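Local coordinates for protein geranyltranstransferase (Stenotrophomonas maltophilia, PDB 7LBJ) that probably joins isopentenyl diphosphate to allylic diphosphates in a magnesium-dependent chain elongation, as trans-prenyltransferases of the FPP/GGPP synthase family do, at residues V13-W18 and R56-Y61; R19-S24 and T69-L74; M79-I84 and G188-A193. All blocks are in the same frame, centred on the assembly; numbering follows the deposited sequence. Where two conformers were deposited one is given.

Interaction 1 of 3, residues V13-W18 and R56-Y61; sequences VLFARW and RPLLVY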
ATOM      1  N   VAL A  13      -6.040 -19.154  26.687  1.00 22.38           N
ATOM      2  CA  VAL A  13      -4.581 -19.253  26.715  1.00 24.41           C
ATOM      3  C   VAL A  13      -3.991 -18.965  25.338  1.00 22.10           C
ATOM      4  O   VAL A  13      -2.982 -18.258  25.215  1.00 22.02           O
ATOM      5  CB  VAL A  13      -4.172 -20.644  27.242  1.00 28.16           C
ATOM      6  CG1 VAL A  13      -2.742 -20.999  26.816  1.00 28.96           C
ATOM      7  CG2 VAL A  13      -4.320 -20.697  28.768  1.00 29.52           C
ATOM      8  N   LEU A  14      -4.610 -19.498  24.284  1.00 19.44           N
ATOM      9  CA  LEU A  14      -4.144 -19.229  22.921  1.00 20.46           C
ATOM     10  C   LEU A  14      -4.203 -17.748  22.589  1.00 18.75           C
ATOM     11  O   LEU A  14      -3.266 -17.204  21.982  1.00 19.46           O
ATOM     12  CB  LEU A  14      -4.967 -20.034  21.914  1.00 17.74           C
ATOM     13  CG  LEU A  14      -4.745 -21.549  21.916  1.00 23.73           C
ATOM     14  CD1 LEU A  14      -5.747 -22.261  21.010  1.00 22.30           C
ATOM     15  CD2 LEU A  14      -3.300 -21.884  21.507  1.00 25.54           C
ATOM     16  N   PHE A  15      -5.301 -17.074  22.949  1.00 19.02           N
ATOM     17  CA  PHE A  15      -5.422 -15.657  22.616  1.00 19.37           C
ATOM     18  C   PHE A  15      -4.341 -14.836  23.308  1.00 19.82           C
ATOM     19  O   PHE A  15      -3.774 -13.920  22.707  1.00 18.27           O
ATOM     20  CB  PHE A  15      -6.798 -15.109  23.001  1.00 19.12           C
ATOM     21  CG  PHE A  15      -7.943 -15.649  22.175  1.00 18.93           C
ATOM     22  CD1 PHE A  15      -7.724 -16.449  21.067  1.00 19.56           C
ATOM     23  CD2 PHE A  15      -9.252 -15.341  22.525  1.00 25.78           C
ATOM     24  CE1 PHE A  15      -8.798 -16.941  20.322  1.00 21.66           C
ATOM     25  CE2 PHE A  15     -10.326 -15.824  21.784  1.00 28.29           C
ATOM     26  CZ  PHE A  15     -10.095 -16.622  20.678  1.00 21.14           C
ATOM     27  N   ALA A  16      -4.063 -15.133  24.581  1.00 19.95           N
ATOM     28  CA  ALA A  16      -2.971 -14.449  25.274  1.00 19.11           C
ATOM     29  C   ALA A  16      -1.626 -14.725  24.598  1.00 20.33           C
ATOM     30  O   ALA A  16      -0.823 -13.809  24.379  1.00 20.61           O
ATOM     31  CB  ALA A  16      -2.945 -14.876  26.744  1.00 20.31           C
ATOM     32  N   ARG A  17      -1.365 -15.987  24.257  1.00 20.10           N
ATOM     33  CA  ARG A  17      -0.106 -16.330  23.604  0.53 23.45           C
ATOM     34  C   ARG A  17       0.039 -15.618  22.261  1.00 20.87           C
ATOM     35  O   ARG A  17       1.116 -15.096  21.936  1.00 19.38           O
ATOM     36  CB  ARG A  17      -0.023 -17.847  23.433  0.53 25.71           C
ATOM     37  CG  ARG A  17       1.165 -18.337  22.644  0.53 29.02           C
ATOM     38  CD  ARG A  17       0.980 -19.793  22.271  0.53 33.26           C
ATOM     39  NE  ARG A  17       0.939 -20.655  23.443  0.53 28.10           N
ATOM     40  CZ  ARG A  17       1.938 -21.436  23.826  0.53 35.70           C
ATOM     41  NH1 ARG A  17       3.068 -21.503  23.140  0.53 36.22           N
ATOM     42  NH2 ARG A  17       1.800 -22.173  24.924  0.53 39.98           N
ATOM     43  N   TRP A  18      -1.034 -15.582  21.465  1.00 19.94           N
ATOM     44  CA  TRP A  18      -0.965 -14.943  20.148  1.00 16.57           C
ATOM     45  C   TRP A  18      -0.905 -13.419  20.243  1.00 18.36           C
ATOM     46  O   TRP A  18      -0.257 -12.772  19.406  1.00 16.86           O
ATOM     47  CB  TRP A  18      -2.170 -15.371  19.303  1.00 14.41           C
ATOM     48  CG  TRP A  18      -2.172 -16.837  18.988  1.00 13.88           C
ATOM     49  CD1 TRP A  18      -1.095 -17.664  18.930  1.00 19.47           C
ATOM     50  CD2 TRP A  18      -3.314 -17.642  18.675  1.00 13.91           C
ATOM     51  NE1 TRP A  18      -1.488 -18.936  18.603  1.00 18.52           N
ATOM     52  CE2 TRP A  18      -2.847 -18.951  18.433  1.00 19.58           C
ATOM     53  CE3 TRP A  18      -4.681 -17.378  18.554  1.00 17.13           C
ATOM     54  CZ2 TRP A  18      -3.706 -20.010  18.093  1.00 16.86           C
ATOM     55  CZ3 TRP A  18      -5.535 -18.430  18.219  1.00 17.51           C
ATOM     56  CH2 TRP A  18      -5.042 -19.726  17.993  1.00 16.67           C
ATOM     57  N   ARG A  56      -7.760  -9.160  14.084  1.00 14.54           N
ATOM     58  CA  ARG A  56      -7.378  -9.696  12.776  1.00 12.99           C
ATOM     59  C   ARG A  56      -6.182 -10.647  12.856  1.00 13.25           C
ATOM     60  O   ARG A  56      -6.238 -11.733  12.250  1.00 12.44           O
ATOM     61  CB  ARG A  56      -7.189  -8.523  11.808  1.00 10.19           C
ATOM     62  CG  ARG A  56      -8.549  -7.807  11.596  1.00 13.78           C
ATOM     63  CD  ARG A  56      -8.397  -6.393  11.023  1.00 11.82           C
ATOM     64  NE  ARG A  56      -9.686  -5.730  10.945  1.00 13.59           N
ATOM     65  CZ  ARG A  56     -10.317  -5.197  11.981  1.00 18.23           C
ATOM     66  NH1 ARG A  56      -9.785  -5.210  13.201  1.00 16.71           N
ATOM     67  NH2 ARG A  56     -11.506  -4.629  11.792  1.00 16.86           N
ATOM     68  N   PRO A  57      -5.097 -10.340  13.561  1.00 13.44           N
ATOM     69  CA  PRO A  57      -4.077 -11.385  13.783  1.00 12.81           C
ATOM     70  C   PRO A  57      -4.638 -12.652  14.412  1.00 14.95           C
ATOM     71  O   PRO A  57      -4.270 -13.766  14.008  1.00 15.78           O
ATOM     72  CB  PRO A  57      -3.078 -10.703  14.728  1.00 16.20           C
ATOM     73  CG  PRO A  57      -3.229  -9.271  14.448  1.00 14.65           C
ATOM     74  CD  PRO A  57      -4.672  -9.036  14.095  1.00 14.46           C
ATOM     75  N   LEU A  58      -5.518 -12.508  15.405  1.00 12.56           N
ATOM     76  CA  LEU A  58      -6.094 -13.680  16.061  0.53 14.35           C
ATOM     77  C   LEU A  58      -6.865 -14.539  15.068  1.00 13.87           C
ATOM     78  O   LEU A  58      -6.809 -15.773  15.119  1.00 14.19           O
ATOM     79  CB  LEU A  58      -7.002 -13.252  17.210  0.53 15.11           C
ATOM     80  CG  LEU A  58      -6.307 -12.715  18.458  0.53 16.50           C
ATOM     81  CD1 LEU A  58      -7.337 -12.312  19.482  0.53 16.21           C
ATOM     82  CD2 LEU A  58      -5.374 -13.775  19.019  0.53 16.62           C
ATOM     83  N   LEU A  59      -7.581 -13.905  14.148  1.00 11.58           N
ATOM     84  CA  LEU A  59      -8.287 -14.678  13.135  1.00 12.35           C
ATOM     85  C   LEU A  59      -7.316 -15.452  12.244  1.00 13.94           C
ATOM     86  O   LEU A  59      -7.594 -16.596  11.872  1.00 12.60           O
ATOM     87  CB  LEU A  59      -9.169 -13.763  12.292  1.00 16.45           C
ATOM     88  CG  LEU A  59     -10.436 -13.242  12.985  1.00 14.10           C
ATOM     89  CD1 LEU A  59     -10.946 -12.014  12.230  1.00 17.32           C
ATOM     90  CD2 LEU A  59     -11.537 -14.334  13.030  1.00 16.41           C
ATOM     91  N   VAL A  60      -6.181 -14.843  11.869  1.00 12.31           N
ATOM     92  CA  VAL A  60      -5.186 -15.569  11.075  1.00 11.13           C
ATOM     93  C   VAL A  60      -4.681 -16.784  11.844  1.00 14.76           C
ATOM     94  O   VAL A  60      -4.643 -17.909  11.328  1.00 14.42           O
ATOM     95  CB  VAL A  60      -4.016 -14.640  10.679  1.00 11.99           C
ATOM     96  CG1 VAL A  60      -2.899 -15.451  10.009  1.00 11.56           C
ATOM     97  CG2 VAL A  60      -4.505 -13.521   9.734  1.00 11.61           C
ATOM     98  N   TYR A  61      -4.265 -16.575  13.092  1.00 12.46           N
ATOM     99  CA  TYR A  61      -3.731 -17.690  13.862  1.00 13.61           C
ATOM    100  C   TYR A  61      -4.799 -18.753  14.108  1.00 15.14           C
ATOM    101  O   TYR A  61      -4.519 -19.955  14.021  1.00 15.14           O
ATOM    102  CB  TYR A  61      -3.179 -17.188  15.186  1.00 14.08           C
ATOM    103  CG  TYR A  61      -1.895 -16.381  15.105  1.00 14.43           C
ATOM    104  CD1 TYR A  61      -0.725 -16.932  14.566  1.00 15.57           C
ATOM    105  CD2 TYR A  61      -1.836 -15.090  15.631  1.00 15.01           C
ATOM    106  CE1 TYR A  61       0.481 -16.190  14.538  1.00 16.28           C
ATOM    107  CE2 TYR A  61      -0.628 -14.342  15.619  1.00 15.33           C
ATOM    108  CZ  TYR A  61       0.508 -14.896  15.067  1.00 17.93           C
ATOM    109  OH  TYR A  61       1.677 -14.158  15.065  1.00 14.13           O
TER
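Trp18 and Tyr61 lay their aromatic rings against each other where helix 11-29 crosses helix 55-65, the axes of the two segments approaching to 10.3 Å at an angle of 116°. The stack is offset: the five-membered ring of Trp18 and the phenol ring of Tyr61 have centroids 4.6 Å apart and planes 23° from parallel. The six-membered ring takes a different partner, Tyr61 CB, which stands 3.6 Å from its centroid, nearly on the ring normal, as a CH-pi contact. One indole face is therefore shared between the methylene and the ring of a single tyrosine, while the carbonyl oxygen Leu14 O lies over the opposite face, toward the rim. In both aromatic residues CG is anti to the carbonyl carbon (chi1 -65° in Trp18, and closely alike in Tyr61), and the two side chains run past each other in opposite directions. In the conformer described, Leu58 comes in at the indole edge, in its plane, with CD2 3.6 Å from Trp18 CB. The same methyl reaches Phe15, 4.1 Å from its CD1, although the bond leaving the Leu58 backbone does not face the other helix. Farther out, Phe15 packs on helix 286-297, and Tyr61 OH is hydrogen-bonded to Asp75 at the start of helix 75-92. The buried helix crossing thus depends on apolar and pi contacts, with the phenol's polar end satisfied by a third helix.

Interaction 2 of 3, residues R19-S24 and T69-L74; sequences RDRIES and TQPESL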
ATOM      1  N   ARG A  19      -1.580 -12.825  21.231  1.00 16.85           N
ATOM      2  CA  ARG A  19      -1.463 -11.379  21.434  1.00 16.96           C
ATOM      3  C   ARG A  19      -0.050 -10.985  21.853  1.00 19.69           C
ATOM      4  O   ARG A  19       0.472  -9.954  21.406  1.00 20.00           O
ATOM      5  CB  ARG A  19      -2.486 -10.904  22.463  1.00 17.49           C
ATOM      6  CG  ARG A  19      -3.900 -10.750  21.877  1.00 15.53           C
ATOM      7  CD  ARG A  19      -4.991 -10.573  22.935  1.00 20.41           C
ATOM      8  NE  ARG A  19      -6.285 -10.319  22.298  1.00 19.03           N
ATOM      9  CZ  ARG A  19      -7.459 -10.631  22.825  1.00 17.98           C
ATOM     10  NH1 ARG A  19      -7.553 -11.238  24.005  1.00 22.56           N
ATOM     11  NH2 ARG A  19      -8.569 -10.346  22.145  1.00 19.91           N
ATOM     12  N   ASP A  20       0.584 -11.779  22.716  1.00 17.58           N
ATOM     13  CA  ASP A  20       1.985 -11.520  23.046  1.00 17.26           C
ATOM     14  C   ASP A  20       2.875 -11.728  21.834  1.00 19.02           C
ATOM     15  O   ASP A  20       3.800 -10.945  21.592  1.00 17.59           O
ATOM     16  CB  ASP A  20       2.443 -12.430  24.183  1.00 19.94           C
ATOM     17  CG  ASP A  20       1.797 -12.077  25.497  1.00 27.02           C
ATOM     18  OD1 ASP A  20       1.323 -10.926  25.624  1.00 27.98           O
ATOM     19  OD2 ASP A  20       1.790 -12.941  26.408  1.00 31.31           O
ATOM     20  N   ARG A  21       2.613 -12.789  21.073  1.00 16.91           N
ATOM     21  CA  ARG A  21       3.431 -13.107  19.913  1.00 19.46           C
ATOM     22  C   ARG A  21       3.373 -11.985  18.884  1.00 18.64           C
ATOM     23  O   ARG A  21       4.410 -11.552  18.365  1.00 18.04           O
ATOM     24  CB  ARG A  21       2.965 -14.434  19.305  1.00 20.46           C
ATOM     25  CG  ARG A  21       3.753 -14.829  18.091  1.00 23.41           C
ATOM     26  CD  ARG A  21       3.429 -16.226  17.597  1.00 19.71           C
ATOM     27  NE  ARG A  21       4.422 -16.605  16.597  1.00 19.68           N
ATOM     28  CZ  ARG A  21       5.527 -17.280  16.862  1.00 27.07           C
ATOM     29  NH1 ARG A  21       5.780 -17.738  18.083  1.00 26.65           N
ATOM     30  NH2 ARG A  21       6.411 -17.487  15.885  1.00 23.39           N
ATOM     31  N   ILE A  22       2.164 -11.500  18.570  1.00 15.18           N
ATOM     32  CA  ILE A  22       2.061 -10.470  17.534  1.00 17.00           C
ATOM     33  C   ILE A  22       2.676  -9.148  18.008  1.00 15.71           C
ATOM     34  O   ILE A  22       3.278  -8.411  17.207  1.00 15.57           O
ATOM     35  CB  ILE A  22       0.597 -10.322  17.053  1.00 15.15           C
ATOM     36  CG1 ILE A  22       0.549  -9.724  15.625  1.00 16.16           C
ATOM     37  CG2 ILE A  22      -0.256  -9.471  17.999  1.00 15.77           C
ATOM     38  CD1 ILE A  22       1.111 -10.652  14.559  1.00 16.19           C
ATOM     39  N   GLU A  23       2.586  -8.843  19.305  1.00 15.74           N
ATOM     40  CA  GLU A  23       3.267  -7.665  19.831  1.00 13.67           C
ATOM     41  C   GLU A  23       4.774  -7.752  19.596  1.00 18.64           C
ATOM     42  O   GLU A  23       5.406  -6.786  19.138  1.00 18.52           O
ATOM     43  CB  GLU A  23       2.966  -7.512  21.319  1.00 16.25           C
ATOM     44  CG  GLU A  23       3.343  -6.157  21.879  1.00 20.20           C
ATOM     45  CD  GLU A  23       2.417  -5.052  21.400  1.00 19.49           C
ATOM     46  OE1 GLU A  23       1.234  -5.343  21.102  1.00 18.82           O
ATOM     47  OE2 GLU A  23       2.877  -3.891  21.321  1.00 21.06           O
ATOM     48  N   SER A  24       5.365  -8.907  19.905  1.00 16.12           N
ATOM     49  CA  SER A  24       6.809  -9.069  19.749  0.55 19.16           C
ATOM     50  C   SER A  24       7.212  -9.066  18.280  1.00 16.89           C
ATOM     51  O   SER A  24       8.269  -8.531  17.918  1.00 18.63           O
ATOM     52  CB  SER A  24       7.261 -10.365  20.419  0.55 19.51           C
ATOM     53  OG  SER A  24       8.641 -10.588  20.205  0.55 21.50           O
ATOM     54  N   THR A  69      -1.451 -25.694  11.946  1.00 19.13           N
ATOM     55  CA  THR A  69      -0.334 -24.946  11.398  1.00 20.45           C
ATOM     56  C   THR A  69       0.453 -24.263  12.505  1.00 29.55           C
ATOM     57  O   THR A  69      -0.118 -23.700  13.440  1.00 25.58           O
ATOM     58  CB  THR A  69      -0.856 -23.914  10.408  1.00 22.72           C
ATOM     59  OG1 THR A  69      -1.560 -24.615   9.385  1.00 23.77           O
ATOM     60  CG2 THR A  69       0.283 -23.111   9.785  1.00 19.16           C
ATOM     61  N   GLN A  70       1.755 -24.304  12.385  1.00 26.75           N
ATOM     62  CA  GLN A  70       2.608 -23.678  13.375  1.00 33.80           C
ATOM     63  C   GLN A  70       2.589 -22.156  13.214  1.00 28.96           C
ATOM     64  O   GLN A  70       2.409 -21.637  12.105  1.00 24.79           O
ATOM     65  CB  GLN A  70       4.029 -24.208  13.254  1.00 35.89           C
ATOM     66  CG  GLN A  70       4.259 -25.539  13.971  1.00 46.44           C
ATOM     67  CD  GLN A  70       4.282 -25.392  15.487  1.00 48.64           C
ATOM     68  OE1 GLN A  70       3.281 -25.653  16.168  1.00 46.64           O
ATOM     69  NE2 GLN A  70       5.428 -24.963  16.024  1.00 53.26           N
ATOM     70  N   PRO A  71       2.750 -21.419  14.318  1.00 31.75           N
ATOM     71  CA  PRO A  71       2.608 -19.961  14.243  1.00 24.52           C
ATOM     72  C   PRO A  71       3.655 -19.316  13.356  1.00 22.94           C
ATOM     73  O   PRO A  71       3.387 -18.260  12.763  1.00 19.83           O
ATOM     74  CB  PRO A  71       2.748 -19.527  15.711  1.00 28.75           C
ATOM     75  CG  PRO A  71       3.641 -20.580  16.313  1.00 34.66           C
ATOM     76  CD  PRO A  71       3.234 -21.865  15.640  1.00 38.10           C
ATOM     77  N   GLU A  72       4.824 -19.941  13.218  1.00 22.48           N
ATOM     78  CA  GLU A  72       5.875 -19.374  12.377  1.00 24.75           C
ATOM     79  C   GLU A  72       5.428 -19.247  10.931  1.00 25.67           C
ATOM     80  O   GLU A  72       5.899 -18.354  10.213  1.00 25.04           O
ATOM     81  CB  GLU A  72       7.143 -20.225  12.445  1.00 31.58           C
ATOM     82  CG  GLU A  72       7.861 -20.156  13.775  1.00 37.40           C
ATOM     83  CD  GLU A  72       7.336 -21.173  14.767  1.00 41.42           C
ATOM     84  OE1 GLU A  72       6.408 -21.934  14.413  1.00 32.38           O
ATOM     85  OE2 GLU A  72       7.864 -21.220  15.903  1.00 53.69           O
ATOM     86  N   SER A  73       4.533 -20.134  10.485  1.00 23.57           N
ATOM     87  CA  SER A  73       3.973 -20.084   9.137  1.00 22.41           C
ATOM     88  C   SER A  73       2.906 -19.021   8.992  1.00 22.36           C
ATOM     89  O   SER A  73       2.442 -18.780   7.873  1.00 18.20           O
ATOM     90  CB  SER A  73       3.340 -21.426   8.758  1.00 24.08           C
ATOM     91  OG  SER A  73       4.297 -22.461   8.649  1.00 27.89           O
ATOM     92  N   LEU A  74       2.478 -18.420  10.097  1.00 16.06           N
ATOM     93  CA  LEU A  74       1.355 -17.505  10.101  1.00 17.69           C
ATOM     94  C   LEU A  74       1.741 -16.075  10.444  1.00 14.81           C
ATOM     95  O   LEU A  74       0.924 -15.171  10.228  1.00 14.92           O
ATOM     96  CB  LEU A  74       0.293 -18.019  11.099  1.00 16.19           C
ATOM     97  CG  LEU A  74      -0.322 -19.378  10.706  1.00 16.06           C
ATOM     98  CD1 LEU A  74      -0.954 -20.069  11.897  1.00 20.10           C
ATOM     99  CD2 LEU A  74      -1.385 -19.195   9.590  1.00 16.04           C
TER
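Arg21 reaches from helix 11-29 across to Pro71, fastening this N-terminal helix of the all-helical prenyltransferase fold to the loop that connects helices 55-65 and 75-92. In sequence order, Arg19 comes first and turns another way, packing on Leu58 and giving its NE to Lys53 O. Two residues on, Arg21 carries the whole contact from this side. Its CG is anti to the backbone N (chi1 179°) and the chain stays extended through NE, which carries the guanidinium well beyond the helix surface. There Pro71 CB sits over one face of the planar group, toward its rim, 3.5 Å from Arg21 NE, and Pro71 CG lies 3.8 Å from Arg21 CZ. The CB-CG side of the pyrrolidine ring thus covers part of one face of the charged group. The strong polar partner of Arg21 is Asp75, which forms a salt bridge to NE; this bond probably helps to fix the rotation of the guanidinium over the proline. Next in line, Ile22 is buried and touches Tyr61, Ala78 and Met79, while Glu23 pairs with Arg54. Across the contact the chain turns after Pro71, with Leu74 N bonded back to Pro71 O. Glu72 starts away from the helix, but its bend at chi2 (87°) brings the end of the chain back. Its carboxylate plane is 70° from that of the guanidinium, and Glu72 OE2 remains 4.0 Å from Arg21 NH2, too long for a salt bridge, whereas Glu72 CG approaches that nitrogen to 3.7 Å.

Interaction 3 of 3, residues M79-I84 and G188-A193; sequences MSVELI and GALIRA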
ATOM      1  N   MET A  79       0.719 -10.365  10.877  1.00 12.08           N
ATOM      2  CA  MET A  79       1.157  -8.973  10.922  1.00 12.48           C
ATOM      3  C   MET A  79       0.542  -8.160   9.788  1.00 13.31           C
ATOM      4  O   MET A  79       0.152  -7.000   9.985  1.00 11.79           O
ATOM      5  CB  MET A  79       2.686  -8.896  10.858  1.00 13.96           C
ATOM      6  CG  MET A  79       3.366  -9.305  12.143  1.00 16.07           C
ATOM      7  SD  MET A  79       5.140  -8.917  12.096  1.00 18.21           S
ATOM      8  CE  MET A  79       5.701 -10.257  11.064  1.00 16.87           C
ATOM      9  N   SER A  80       0.459  -8.732   8.593  1.00 12.88           N
ATOM     10  CA  SER A  80       0.021  -7.929   7.452  1.00 10.05           C
ATOM     11  C   SER A  80      -1.401  -7.407   7.661  1.00 12.07           C
ATOM     12  O   SER A  80      -1.702  -6.259   7.315  1.00  9.82           O
ATOM     13  CB  SER A  80       0.119  -8.731   6.148  1.00 14.87           C
ATOM     14  OG  SER A  80      -0.945  -9.669   6.032  1.00 15.47           O
ATOM     15  N   VAL A  81      -2.284  -8.212   8.265  1.00 12.25           N
ATOM     16  CA  VAL A  81      -3.652  -7.718   8.371  1.00 11.53           C
ATOM     17  C   VAL A  81      -3.751  -6.665   9.458  1.00 14.46           C
ATOM     18  O   VAL A  81      -4.581  -5.748   9.353  1.00 12.67           O
ATOM     19  CB  VAL A  81      -4.672  -8.860   8.582  1.00 10.70           C
ATOM     20  CG1 VAL A  81      -4.711  -9.762   7.355  1.00 12.55           C
ATOM     21  CG2 VAL A  81      -4.352  -9.670   9.848  1.00 12.92           C
ATOM     22  N   GLU A  82      -2.925  -6.767  10.512  1.00 13.76           N
ATOM     23  CA  GLU A  82      -2.936  -5.743  11.556  1.00 13.05           C
ATOM     24  C   GLU A  82      -2.330  -4.440  11.051  1.00 15.41           C
ATOM     25  O   GLU A  82      -2.791  -3.358  11.441  1.00 13.02           O
ATOM     26  CB  GLU A  82      -2.191  -6.236  12.808  1.00 12.91           C
ATOM     27  CG  GLU A  82      -2.333  -5.352  14.049  1.00 14.20           C
ATOM     28  CD  GLU A  82      -3.751  -5.316  14.621  1.00 15.59           C
ATOM     29  OE1 GLU A  82      -4.652  -5.970  14.063  1.00 18.10           O
ATOM     30  OE2 GLU A  82      -3.975  -4.630  15.645  1.00 19.51           O
ATOM     31  N   LEU A  83      -1.315  -4.530  10.169  1.00 10.68           N
ATOM     32  CA  LEU A  83      -0.722  -3.328   9.576  1.00 12.49           C
ATOM     33  C   LEU A  83      -1.691  -2.623   8.633  1.00 12.39           C
ATOM     34  O   LEU A  83      -1.751  -1.384   8.612  1.00 10.65           O
ATOM     35  CB  LEU A  83       0.592  -3.674   8.844  1.00 12.28           C
ATOM     36  CG  LEU A  83       1.681  -4.095   9.839  1.00 12.95           C
ATOM     37  CD1 LEU A  83       2.850  -4.743   9.118  1.00 15.53           C
ATOM     38  CD2 LEU A  83       2.171  -2.904  10.679  1.00 15.35           C
ATOM     39  N   ILE A  84      -2.456  -3.375   7.836  1.00 10.37           N
ATOM     40  CA  ILE A  84      -3.468  -2.722   7.008  1.00 10.82           C
ATOM     41  C   ILE A  84      -4.502  -2.046   7.897  1.00 13.33           C
ATOM     42  O   ILE A  84      -4.870  -0.885   7.688  1.00 12.54           O
ATOM     43  CB  ILE A  84      -4.112  -3.725   6.036  1.00  9.25           C
ATOM     44  CG1 ILE A  84      -3.067  -4.194   5.003  1.00 11.09           C
ATOM     45  CG2 ILE A  84      -5.320  -3.095   5.322  1.00 11.15           C
ATOM     46  CD1 ILE A  84      -2.455  -3.048   4.182  1.00 13.33           C
ATOM     47  N   GLY A 188     -15.645  -5.721   6.527  1.00 13.40           N
ATOM     48  CA  GLY A 188     -15.869  -7.140   6.307  1.00 13.78           C
ATOM     49  C   GLY A 188     -14.783  -7.779   5.459  1.00 13.51           C
ATOM     50  O   GLY A 188     -14.344  -8.906   5.735  1.00 11.79           O
ATOM     51  N   ALA A 189     -14.312  -7.064   4.435  1.00 12.72           N
ATOM     52  CA  ALA A 189     -13.376  -7.665   3.489  1.00 13.16           C
ATOM     53  C   ALA A 189     -12.058  -8.044   4.164  1.00 11.62           C
ATOM     54  O   ALA A 189     -11.517  -9.127   3.917  1.00 12.33           O
ATOM     55  CB  ALA A 189     -13.123  -6.708   2.317  1.00 13.74           C
ATOM     56  N   LEU A 190     -11.509  -7.155   4.993  1.00 12.26           N
ATOM     57  CA  LEU A 190     -10.229  -7.471   5.633  1.00 12.47           C
ATOM     58  C   LEU A 190     -10.382  -8.556   6.691  1.00 12.89           C
ATOM     59  O   LEU A 190      -9.454  -9.343   6.907  1.00 11.96           O
ATOM     60  CB  LEU A 190      -9.621  -6.215   6.243  1.00 14.86           C
ATOM     61  CG  LEU A 190      -8.264  -6.333   6.934  1.00 13.74           C
ATOM     62  CD1 LEU A 190      -7.196  -6.749   5.908  1.00 13.68           C
ATOM     63  CD2 LEU A 190      -7.933  -4.978   7.562  1.00 12.13           C
ATOM     64  N   ILE A 191     -11.544  -8.626   7.347  1.00 10.73           N
ATOM     65  CA  ILE A 191     -11.807  -9.719   8.273  1.00 12.79           C
ATOM     66  C   ILE A 191     -11.869 -11.052   7.535  1.00 13.56           C
ATOM     67  O   ILE A 191     -11.308 -12.059   8.001  1.00 13.23           O
ATOM     68  CB  ILE A 191     -13.088  -9.418   9.071  1.00 12.38           C
ATOM     69  CG1 ILE A 191     -12.731  -8.426  10.185  1.00 13.48           C
ATOM     70  CG2 ILE A 191     -13.691 -10.703   9.642  1.00 11.52           C
ATOM     71  CD1 ILE A 191     -13.962  -7.750  10.850  1.00 15.51           C
ATOM     72  N   ARG A 192     -12.531 -11.089   6.370  1.00 11.19           N
ATOM     73  CA  ARG A 192     -12.519 -12.309   5.563  1.00 12.66           C
ATOM     74  C   ARG A 192     -11.116 -12.620   5.054  1.00 12.78           C
ATOM     75  O   ARG A 192     -10.724 -13.789   4.987  1.00 12.37           O
ATOM     76  CB  ARG A 192     -13.495 -12.196   4.393  1.00 13.01           C
ATOM     77  CG  ARG A 192     -14.961 -12.195   4.844  1.00 12.22           C
ATOM     78  CD  ARG A 192     -15.840 -11.633   3.751  1.00 15.11           C
ATOM     79  NE  ARG A 192     -15.839 -12.486   2.563  1.00 17.39           N
ATOM     80  CZ  ARG A 192     -16.510 -12.207   1.455  1.00 28.12           C
ATOM     81  NH1 ARG A 192     -17.209 -11.088   1.339  1.00 22.06           N
ATOM     82  NH2 ARG A 192     -16.478 -13.067   0.439  1.00 25.61           N
ATOM     83  N   ALA A 193     -10.338 -11.594   4.699  1.00 10.84           N
ATOM     84  CA  ALA A 193      -8.963 -11.857   4.262  1.00 11.38           C
ATOM     85  C   ALA A 193      -8.153 -12.519   5.363  1.00 14.05           C
ATOM     86  O   ALA A 193      -7.346 -13.417   5.094  1.00 11.35           O
ATOM     87  CB  ALA A 193      -8.272 -10.563   3.813  1.00 10.84           C
TER
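Leu190 inserts its forked end between Val81 and Ile84, joining helix 176-201 to helix 75-92 in a contact whose centre lies about 4 Å from the centre of the chain. The closer part of the contact lies around its CD2, which is 3.9 Å from Ile84 CG2 and equally far from the backbone oxygen Val81 O. The other methyl, Leu190 CD1, bridges the same two residues at slightly longer range, 4.1 Å from Ile84 CG2 and 4.2 Å from Val81 CG1. Leu190 CG is anti to the backbone N (chi1 -179°), and this extended first step projects both methyls toward helix 75-92. Ile84 answers with its shorter branch: CG2 meets the leucine, while the end of its longer branch leads away. The looser part lies at Ala193, whose CA-CB bond faces the opposing helix but whose CB lies 5.1 Å from Val81 CG1, and touches Ala153 of helix 140-154. Even here there is no solvent side among the touching residues, because neighbouring helices close round the pair. Arg56 packs on both Val81 and Leu190, and Leu150 reaches Leu190 from helix 140-154. On the outer flank Arg192, partly exposed, turns from the contact to a salt bridge with Asp213. A leucine seated between residues i and i+3 of a facing helix, enclosed by further helices, is in keeping with the central helical bundle of the trans-prenyltransferase fold.

In the fold
From the N terminus, helix 11-29 supplies the first partner of two contacts in succession. Interaction 1 closes over the 37 residues between 18 and 56, bringing this helix onto helix 55-65; interaction 2 then returns from 19-24 to the loop at 69-74. Their segments alternate along the chain, so the two closures cross, and they touch where Tyr61 meets Arg21 and Ile22. Interaction 3 opens only afterwards, spanning 103 residues to join helix 75-92 to helix 176-201. It follows both others in series yet remains physically linked, through Arg56 to interaction 1 and through Ile22 and Met79 to interaction 2. Together they tie the N-terminal helices to the central bundle.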